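Local atomic coordinates of trypsin inhibitor BGIT (Momordica charantia, PDB entry 1VBW), a protein that probably inhibits trypsin and related serine endopeptidases, as a small member of the potato type I inhibitor family. Residues V31-I36 with V51-T56. Numbering follows the deposited sequence.
Sequences VRAVII and VRVWVT
Val-34 and Ile-36 exchange backbone hydrogen bonds with Val-51, Val-53 and Val-55 in the parallel strand pair of the potato inhibitor fold. Five bonds, the first from Val-51 N to Arg-32 O, join strands 32-36 and 51-55. The one from Val-53 N to Val-34 O is the straightest, 169° at the hydrogen and 2.8 Å long. The tightly packed, buried face carries Ala-33, Val-51 and Val-53. Helix 17-27 lies over it, with Ile-24 touching both valines. Here Val-31 CG2 meets Val-51 CG2 at 3.8 Å, and Ala-33 CB sits 3.9 Å from Val-53 CG2. Ile-35, more exposed on the same face, lies alongside Val-53 and reaches it with CD1.

The other face, with Val-34, Arg-52, Ile-36 and Trp-54, is partly open to solvent. Val-34 and Ile-36 each have two conformers, and the contacts given hold for one. Ile-36 CB stands 3.9 Å above the indole plane of Trp-54, offset toward the rim, while Ile-36 CG2 touches Trp-54 CZ3. An alanine in place of Trp-54 would probably leave one flank of Ile-36 without its aromatic neighbour and the isoleucine freer to turn. Val-34 CG1 and Ile-36 CD1 rest against the Arg-52 chain, extended from CG to NE, whose NH2 hydrogen-bonds Thr-43 O.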
ATOM      1  N   VAL A  31      -0.975 -10.115  -0.279  1.00  5.89           N
ATOM      2  CA  VAL A  31      -1.452  -8.825  -0.770  1.00  5.57           C
ATOM      3  C   VAL A  31      -0.693  -8.433  -2.034  1.00  5.45           C
ATOM      4  O   VAL A  31       0.444  -8.815  -2.260  1.00  6.30           O
ATOM      5  CB  VAL A  31      -1.334  -7.703   0.274  1.00  6.02           C
ATOM      6  CG1 VAL A  31      -2.037  -8.092   1.571  1.00  7.25           C
ATOM      7  CG2 VAL A  31       0.103  -7.291   0.523  1.00  7.40           C
ATOM      8  N   ARG A  32      -1.359  -7.580  -2.805  1.00  5.75           N
ATOM      9  CA  ARG A  32      -0.754  -6.871  -3.915  1.00  5.83           C
ATOM     10  C   ARG A  32      -0.846  -5.396  -3.629  1.00  5.34           C
ATOM     11  O   ARG A  32      -1.926  -4.875  -3.265  1.00  6.40           O
ATOM     12  CB  ARG A  32      -1.504  -7.207  -5.236  1.00  6.65           C
ATOM     13  CG  ARG A  32      -1.062  -6.347  -6.395  1.00  6.94           C
ATOM     14  CD  ARG A  32      -1.628  -6.844  -7.722  1.00  9.19           C
ATOM     15  NE  ARG A  32      -1.374  -5.926  -8.805  1.00  9.01           N
ATOM     16  CZ  ARG A  32      -2.214  -4.961  -9.228  1.00  9.15           C
ATOM     17  NH1 ARG A  32      -3.441  -4.864  -8.707  1.00 11.20           N
ATOM     18  NH2 ARG A  32      -1.832  -4.151 -10.192  1.00 12.19           N
ATOM     19  N   ALA A  33       0.297  -4.704  -3.783  1.00  5.34           N
ATOM     20  CA  ALA A  33       0.349  -3.266  -3.577  1.00  5.75           C
ATOM     21  C   ALA A  33       0.055  -2.560  -4.894  1.00  6.80           C
ATOM     22  O   ALA A  33       0.598  -2.896  -5.951  1.00 10.03           O
ATOM     23  CB  ALA A  33       1.720  -2.891  -3.062  1.00  7.81           C
ATOM     24  N   VAL A  34      -0.762  -1.528  -4.816  1.00  6.60           N
ATOM     25  CA  VAL A  34      -1.291  -0.744  -5.928  0.56  9.71           C
ATOM     26  C   VAL A  34      -0.793   0.689  -5.760  1.00  7.93           C
ATOM     27  O   VAL A  34      -1.209   1.297  -4.794  1.00  9.26           O
ATOM     28  CB  VAL A  34      -2.826  -0.811  -5.956  0.56 13.63           C
ATOM     29  CG1 VAL A  34      -3.467  -0.324  -4.689  0.56 27.84           C
ATOM     30  CG2 VAL A  34      -3.390  -0.087  -7.191  0.56 19.90           C
ATOM     31  N   ILE A  35       0.041   1.223  -6.657  1.00  8.29           N
ATOM     32  CA  ILE A  35       0.525   2.590  -6.581  0.54  7.32           C
ATOM     33  C   ILE A  35      -0.532   3.534  -7.141  1.00  7.32           C
ATOM     34  O   ILE A  35      -0.963   3.344  -8.281  1.00 10.00           O
ATOM     35  CB  ILE A  35       1.834   2.759  -7.397  0.54  9.54           C
ATOM     36  CG1 ILE A  35       2.832   1.717  -6.944  0.54 10.34           C
ATOM     37  CG2 ILE A  35       2.284   4.196  -7.278  0.54 10.81           C
ATOM     38  CD1 ILE A  35       3.366   2.055  -5.573  0.54 15.43           C
ATOM     39  N   ILE A  36      -0.924   4.533  -6.383  1.00  6.86           N
ATOM     40  CA  ILE A  36      -1.966   5.454  -6.795  1.00  7.25           C
ATOM     41  C   ILE A  36      -1.565   6.853  -6.352  1.00  6.66           C
ATOM     42  O   ILE A  36      -1.152   7.040  -5.211  1.00  7.13           O
ATOM     43  CB  ILE A  36      -3.343   5.165  -6.163  0.53  9.14           C
ATOM     44  CG1 ILE A  36      -3.741   3.716  -6.289  0.53 10.04           C
ATOM     45  CG2 ILE A  36      -4.347   6.097  -6.818  0.53  9.85           C
ATOM     46  CD1 ILE A  36      -5.039   3.400  -5.559  0.53 14.57           C
ATOM     47  N   VAL A  51      -3.328  -3.512  -0.998  1.00  5.07           N
ATOM     48  CA  VAL A  51      -2.669  -2.439  -0.230  1.00  5.47           C
ATOM     49  C   VAL A  51      -2.483  -1.264  -1.182  1.00  5.49           C
ATOM     50  O   VAL A  51      -1.619  -1.330  -2.063  1.00  6.73           O
ATOM     51  CB  VAL A  51      -1.353  -2.876   0.397  1.00  5.50           C
ATOM     52  CG1 VAL A  51      -0.684  -1.693   1.103  1.00  6.56           C
ATOM     53  CG2 VAL A  51      -1.552  -4.013   1.387  1.00  5.90           C
ATOM     54  N   ARG A  52      -3.232  -0.213  -0.975  1.00  6.31           N
ATOM     55  CA  ARG A  52      -3.012   1.023  -1.723  1.00  6.66           C
ATOM     56  C   ARG A  52      -1.776   1.741  -1.223  1.00  6.20           C
ATOM     57  O   ARG A  52      -1.641   1.939  -0.006  1.00  7.75           O
ATOM     58  CB  ARG A  52      -4.252   1.905  -1.624  1.00  8.38           C
ATOM     59  CG  ARG A  52      -5.403   1.229  -2.376  1.00 12.76           C
ATOM     60  CD  ARG A  52      -6.682   1.975  -2.317  1.00 19.11           C
ATOM     61  NE  ARG A  52      -7.559   1.349  -3.317  1.00 16.30           N
ATOM     62  CZ  ARG A  52      -8.845   1.352  -2.899  1.00 14.04           C
ATOM     63  NH1 ARG A  52      -9.051   1.887  -1.725  1.00 24.62           N
ATOM     64  NH2 ARG A  52      -9.665   0.867  -3.739  1.00 14.94           N
ATOM     65  N   VAL A  53      -0.935   2.140  -2.124  1.00  5.68           N
ATOM     66  CA  VAL A  53       0.265   2.888  -1.855  1.00  5.91           C
ATOM     67  C   VAL A  53       0.086   4.271  -2.485  1.00  5.44           C
ATOM     68  O   VAL A  53       0.226   4.413  -3.680  1.00  6.25           O
ATOM     69  CB  VAL A  53       1.514   2.185  -2.366  1.00  6.06           C
ATOM     70  CG1 VAL A  53       2.757   3.011  -2.037  1.00  6.98           C
ATOM     71  CG2 VAL A  53       1.636   0.781  -1.751  1.00  7.29           C
ATOM     72  N   TRP A  54      -0.278   5.234  -1.617  1.00  5.83           N
ATOM     73  CA  TRP A  54      -0.607   6.569  -2.087  1.00  5.83           C
ATOM     74  C   TRP A  54       0.675   7.396  -2.212  1.00  5.78           C
ATOM     75  O   TRP A  54       1.398   7.522  -1.223  1.00  7.23           O
ATOM     76  CB  TRP A  54      -1.551   7.247  -1.112  1.00  6.81           C
ATOM     77  CG  TRP A  54      -2.910   6.605  -1.048  1.00  6.83           C
ATOM     78  CD1 TRP A  54      -3.383   5.736  -0.092  1.00  7.80           C
ATOM     79  CD2 TRP A  54      -3.974   6.853  -1.967  1.00  7.20           C
ATOM     80  NE1 TRP A  54      -4.698   5.400  -0.390  1.00  8.84           N
ATOM     81  CE2 TRP A  54      -5.082   6.076  -1.528  1.00  7.72           C
ATOM     82  CE3 TRP A  54      -4.120   7.632  -3.101  1.00  8.53           C
ATOM     83  CZ2 TRP A  54      -6.310   6.065  -2.216  1.00  8.95           C
ATOM     84  CZ3 TRP A  54      -5.332   7.638  -3.781  1.00  9.78           C
ATOM     85  CH2 TRP A  54      -6.396   6.867  -3.317  1.00 10.08           C
ATOM     86  N   VAL A  55       0.911   7.944  -3.394  1.00  6.21           N
ATOM     87  CA  VAL A  55       2.195   8.594  -3.675  1.00  6.32           C
ATOM     88  C   VAL A  55       1.970  10.030  -4.143  1.00  6.83           C
ATOM     89  O   VAL A  55       0.942  10.438  -4.691  1.00  7.75           O
ATOM     90  CB  VAL A  55       3.006   7.838  -4.704  1.00  6.85           C
ATOM     91  CG1 VAL A  55       3.399   6.448  -4.171  1.00  7.65           C
ATOM     92  CG2 VAL A  55       2.329   7.737  -6.044  1.00  8.02           C
ATOM     93  N   THR A  56       3.039  10.828  -3.935  1.00  7.50           N
ATOM     94  CA  THR A  56       3.111  12.179  -4.479  1.00  8.45           C
ATOM     95  C   THR A  56       3.349  12.115  -5.991  1.00  8.16           C
ATOM     96  O   THR A  56       3.588  11.078  -6.599  1.00  8.74           O
ATOM     97  CB  THR A  56       4.252  12.965  -3.829  1.00  8.60           C
ATOM     98  OG1 THR A  56       5.476  12.414  -4.344  1.00  8.01           O
ATOM     99  CG2 THR A  56       4.197  12.933  -2.328  1.00 10.01           C
TER